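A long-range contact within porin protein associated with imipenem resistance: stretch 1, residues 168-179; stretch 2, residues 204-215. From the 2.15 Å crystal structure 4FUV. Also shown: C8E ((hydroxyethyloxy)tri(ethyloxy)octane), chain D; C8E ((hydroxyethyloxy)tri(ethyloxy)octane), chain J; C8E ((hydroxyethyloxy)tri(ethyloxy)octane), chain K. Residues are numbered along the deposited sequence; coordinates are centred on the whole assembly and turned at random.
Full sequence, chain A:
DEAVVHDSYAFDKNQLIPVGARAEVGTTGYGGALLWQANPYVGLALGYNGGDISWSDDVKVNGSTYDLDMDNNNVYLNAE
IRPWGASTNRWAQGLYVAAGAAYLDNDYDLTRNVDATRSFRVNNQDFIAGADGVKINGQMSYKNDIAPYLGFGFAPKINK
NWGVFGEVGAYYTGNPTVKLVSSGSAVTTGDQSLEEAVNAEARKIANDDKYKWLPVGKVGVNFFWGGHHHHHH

Stretch 1 168-179: VGAYYTGNPTVK
Stretch 2 204-215: KIANDDKYKWLP

Strands 168-172 and 213-215 run antiparallel (154° between N-to-C directions, 4.4 Å at closest approach), pairing A170 with P215, Y171 with L214 and Y172 with W213 at CA-CA distances of 4.1, 5.1 and 4.6 Å. The central pair carries both ladder hydrogen bonds, Y171 N to L214 O and L214 N to Y171 O, each 2.8 Å and near 160°; P215, lacking an amide hydrogen, occupies a non-hydrogen-bonded position. Beyond the ladder, K212 O accepts from T173 N (3.0 Å) and G174 N (2.9 Å). G174 has phi 76°, which favours glycine.

Polar side-chain contacts centre on N175 (chi1 m, chi2 87°). Its ND2 donates to I205 O (2.7 Å) and D208 O (3.0 Å), so one amide nitrogen bridges two backbone carbonyls three residues apart, while OD1 accepts from K212 NZ (3.0 Å), reached by a chi1-chi4 m, t, t, m chain. The amide thus serves as both donor and acceptor, and 111 Å² of N175 is covered.

Apolar packing completes the 811 Å² interface. Y172 (t) lays CB over one face of the W213 (m) six-membered ring, 4.0 Å from its centroid; the detergent atom C8E O21 (chain J) covers the opposite face. Y171 and L214 share the other sheet face. P176 CG meets I205 CG2 at 3.8 Å, and V178 (p) CG1 meets A206 CB at 3.7 Å.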

# COMPACT_ATOMS: atom_id res chain seq x y z
N VAL A 168 24.38 -0.59 2.55
CA VAL A 168 23.62 0.64 2.70
C VAL A 168 24.40 1.62 3.56
O VAL A 168 24.99 1.23 4.58
CB VAL A 168 22.19 0.40 3.28
CG1 VAL A 168 21.44 -0.63 2.45
CG2 VAL A 168 22.26 -0.05 4.73
N GLY A 169 24.46 2.87 3.13
CA GLY A 169 25.11 3.90 3.91
C GLY A 169 24.71 5.30 3.48
O GLY A 169 23.65 5.51 2.86
N ALA A 170 25.57 6.26 3.77
CA ALA A 170 25.31 7.63 3.35
C ALA A 170 26.59 8.46 3.34
O ALA A 170 27.47 8.27 4.18
CB ALA A 170 24.25 8.29 4.26
N TYR A 171 26.68 9.35 2.36
CA TYR A 171 27.76 10.31 2.30
C TYR A 171 27.27 11.60 2.94
O TYR A 171 26.13 11.99 2.73
CB TYR A 171 28.16 10.58 0.84
CG TYR A 171 28.71 9.37 0.11
CD1 TYR A 171 30.04 8.99 0.27
CD2 TYR A 171 27.92 8.63 -0.75
CE1 TYR A 171 30.56 7.88 -0.41
CE2 TYR A 171 28.43 7.52 -1.43
CZ TYR A 171 29.74 7.16 -1.26
OH TYR A 171 30.23 6.07 -1.94
N TYR A 172 28.11 12.23 3.75
CA TYR A 172 27.81 13.57 4.22
C TYR A 172 28.28 14.53 3.15
O TYR A 172 29.48 14.77 3.00
CB TYR A 172 28.51 13.86 5.54
CG TYR A 172 28.43 15.32 5.96
CD1 TYR A 172 27.21 15.97 6.08
CD2 TYR A 172 29.58 16.03 6.27
CE1 TYR A 172 27.14 17.31 6.48
CE2 TYR A 172 29.52 17.37 6.68
CZ TYR A 172 28.31 18.00 6.77
OH TYR A 172 28.27 19.32 7.16
N THR A 173 27.33 15.08 2.41
CA THR A 173 27.62 15.91 1.24
C THR A 173 27.26 17.38 1.43
O THR A 173 27.71 18.23 0.66
CB THR A 173 26.80 15.41 0.05
OG1 THR A 173 25.42 15.39 0.42
CG2 THR A 173 27.23 14.00 -0.31
N GLY A 174 26.45 17.67 2.44
CA GLY A 174 25.81 18.97 2.51
C GLY A 174 24.68 18.98 1.50
O GLY A 174 24.59 18.07 0.66
N ASN A 175 23.82 20.00 1.54
CA ASN A 175 22.73 20.08 0.57
C ASN A 175 23.24 20.16 -0.86
O ASN A 175 24.22 20.84 -1.14
CB ASN A 175 21.85 21.30 0.85
CG ASN A 175 21.19 21.24 2.20
OD1 ASN A 175 21.76 21.66 3.19
ND2 ASN A 175 19.98 20.70 2.24
N PRO A 176 22.53 19.50 -1.78
CA PRO A 176 22.89 19.53 -3.20
C PRO A 176 22.52 20.86 -3.82
O PRO A 176 21.81 21.66 -3.21
CB PRO A 176 22.03 18.42 -3.79
CG PRO A 176 20.78 18.44 -2.94
CD PRO A 176 21.27 18.77 -1.54
N THR A 177 23.02 21.10 -5.03
CA THR A 177 22.54 22.21 -5.84
C THR A 177 21.19 21.78 -6.39
O THR A 177 21.02 20.62 -6.75
CB THR A 177 23.51 22.50 -7.00
OG1 THR A 177 24.71 23.08 -6.47
CG2 THR A 177 22.90 23.46 -8.00
N VAL A 178 20.23 22.69 -6.47
CA VAL A 178 18.89 22.29 -6.85
C VAL A 178 18.20 23.37 -7.69
O VAL A 178 18.36 24.56 -7.46
CB VAL A 178 18.04 21.92 -5.59
CG1 VAL A 178 18.02 23.07 -4.60
CG2 VAL A 178 16.63 21.50 -5.96
N LYS A 179 17.45 22.92 -8.69
CA LYS A 179 16.69 23.78 -9.58
C LYS A 179 15.39 23.05 -9.85
O LYS A 179 15.38 21.93 -10.38
CB LYS A 179 17.44 24.04 -10.88
CG LYS A 179 16.86 25.16 -11.74
N LYS A 204 13.62 23.74 0.55
CA LYS A 204 13.79 22.68 1.54
C LYS A 204 14.97 21.80 1.18
O LYS A 204 15.78 21.43 2.03
CB LYS A 204 12.53 21.81 1.67
CG LYS A 204 11.32 22.53 2.27
CD LYS A 204 10.51 21.56 3.13
CE LYS A 204 9.08 22.03 3.36
NZ LYS A 204 8.96 23.46 3.74
N ILE A 205 15.06 21.45 -0.10
CA ILE A 205 16.13 20.58 -0.54
C ILE A 205 17.48 21.29 -0.41
O ILE A 205 18.48 20.68 -0.06
CB ILE A 205 15.90 20.14 -2.00
CG1 ILE A 205 14.60 19.34 -2.09
CG2 ILE A 205 17.08 19.32 -2.52
CD1 ILE A 205 14.24 18.91 -3.49
N ALA A 206 17.50 22.59 -0.67
CA ALA A 206 18.74 23.34 -0.59
C ALA A 206 19.17 23.60 0.85
O ALA A 206 20.31 23.97 1.09
CB ALA A 206 18.62 24.67 -1.36
N ASN A 207 18.26 23.40 1.81
CA ASN A 207 18.50 23.84 3.18
C ASN A 207 18.21 22.88 4.34
O ASN A 207 18.82 22.99 5.40
CB ASN A 207 17.79 25.18 3.44
CG ASN A 207 18.34 26.31 2.59
OD1 ASN A 207 19.41 26.86 2.88
ND2 ASN A 207 17.63 26.66 1.53
N ASP A 208 17.26 21.96 4.19
CA ASP A 208 16.90 21.07 5.29
C ASP A 208 18.01 20.06 5.63
O ASP A 208 18.76 19.62 4.75
CB ASP A 208 15.59 20.35 5.01
CG ASP A 208 14.38 21.30 5.01
OD1 ASP A 208 14.58 22.53 5.17
OD2 ASP A 208 13.24 20.82 4.83
N ASP A 209 18.11 19.72 6.91
CA ASP A 209 19.10 18.79 7.43
C ASP A 209 19.06 17.46 6.70
O ASP A 209 20.08 16.90 6.34
CB ASP A 209 18.83 18.53 8.92
CG ASP A 209 19.36 19.62 9.81
OD1 ASP A 209 19.71 20.69 9.29
OD2 ASP A 209 19.43 19.39 11.04
N LYS A 210 17.84 16.99 6.48
CA LYS A 210 17.54 15.73 5.81
C LYS A 210 18.31 15.58 4.49
O LYS A 210 18.72 14.49 4.11
CB LYS A 210 16.03 15.68 5.56
CG LYS A 210 15.52 14.50 4.79
CD LYS A 210 14.12 14.80 4.25
CE LYS A 210 13.22 15.38 5.32
N TYR A 211 18.54 16.70 3.80
CA TYR A 211 19.17 16.63 2.49
C TYR A 211 20.68 16.86 2.51
O TYR A 211 21.31 17.00 1.47
CB TYR A 211 18.48 17.59 1.52
CG TYR A 211 17.09 17.14 1.20
CD1 TYR A 211 16.86 16.18 0.23
CD2 TYR A 211 15.99 17.67 1.87
CE1 TYR A 211 15.59 15.76 -0.07
CE2 TYR A 211 14.71 17.24 1.57
CZ TYR A 211 14.52 16.29 0.60
OH TYR A 211 13.25 15.85 0.29
N LYS A 212 21.26 16.88 3.71
CA LYS A 212 22.70 17.06 3.82
C LYS A 212 23.46 15.73 3.70
O LYS A 212 24.69 15.72 3.73
CB LYS A 212 23.05 17.76 5.13
CG LYS A 212 22.55 19.21 5.12
CD LYS A 212 22.64 19.85 6.48
CE LYS A 212 21.93 21.19 6.47
NZ LYS A 212 22.85 22.19 5.92
N TRP A 213 22.71 14.64 3.55
CA TRP A 213 23.26 13.30 3.37
C TRP A 213 22.77 12.72 2.06
O TRP A 213 21.61 12.88 1.70
CB TRP A 213 22.79 12.39 4.52
CG TRP A 213 23.19 12.91 5.84
CD1 TRP A 213 22.53 13.85 6.59
CD2 TRP A 213 24.37 12.56 6.58
NE1 TRP A 213 23.22 14.09 7.76
CE2 TRP A 213 24.35 13.31 7.77
CE3 TRP A 213 25.43 11.68 6.35
CZ2 TRP A 213 25.35 13.21 8.72
CZ3 TRP A 213 26.42 11.58 7.29
CH2 TRP A 213 26.38 12.34 8.47
N LEU A 214 23.67 12.06 1.34
CA LEU A 214 23.29 11.29 0.16
C LEU A 214 23.25 9.82 0.56
O LEU A 214 24.31 9.21 0.79
CB LEU A 214 24.29 11.51 -0.97
CG LEU A 214 24.11 10.67 -2.24
CD1 LEU A 214 22.76 10.99 -2.90
CD2 LEU A 214 25.27 10.85 -3.24
N PRO A 215 22.05 9.23 0.64
CA PRO A 215 21.89 7.83 1.02
C PRO A 215 22.31 6.92 -0.13
O PRO A 215 22.17 7.31 -1.29
CB PRO A 215 20.38 7.69 1.29
CG PRO A 215 19.83 9.10 1.29
CD PRO A 215 20.75 9.89 0.41
C1 C8E D . 19.47 -3.84 -1.20
C2 C8E D . 20.20 -2.70 -0.50
C3 C8E D . 19.39 -1.42 -0.58
C5 C8E D . 19.04 3.09 -0.22
C6 C8E D . 18.76 4.57 -0.01
C7 C8E D . 17.82 5.13 -1.08
C8 C8E D . 18.55 5.71 -2.29
O9 C8E D . 18.05 6.99 -2.63
C10 C8E D . 18.95 7.69 -3.47
C11 C8E D . 18.29 8.91 -4.11
O12 C8E D . 18.59 10.07 -3.36
C13 C8E D . 18.61 11.27 -4.11
C14 C8E D . 19.01 12.38 -3.16
O15 C8E D . 18.74 11.91 -1.85
C16 C8E D . 17.95 12.77 -1.06
C17 C8E D . 18.13 12.41 0.40
O18 C8E D . 16.88 12.05 0.94
C8 C8E J . 24.62 5.79 8.01
O9 C8E J . 23.79 4.98 7.19
C10 C8E J . 23.13 3.98 7.96
C11 C8E J . 21.80 3.63 7.29
O18 C8E J . 20.67 9.78 6.31
C19 C8E J . 20.78 10.13 7.67
C20 C8E J . 21.96 9.32 8.22
O21 C8E J . 23.04 10.21 8.37
C8 C8E K . 30.64 10.94 8.72
O9 C8E K . 30.28 12.16 9.35
C10 C8E K . 31.31 13.14 9.26
C11 C8E K . 30.86 14.42 9.96
O12 C8E K . 32.01 15.14 10.37
C13 C8E K . 32.55 15.93 9.32
O15 C8E K . 33.87 16.98 6.61
C16 C8E K . 33.86 17.19 5.20
C17 C8E K . 32.43 17.02 4.73
O18 C8E K . 32.24 17.66 3.48
C19 C8E K . 30.87 17.91 3.24
C20 C8E K . 30.44 19.18 3.97
O21 C8E K . 29.77 20.06 3.10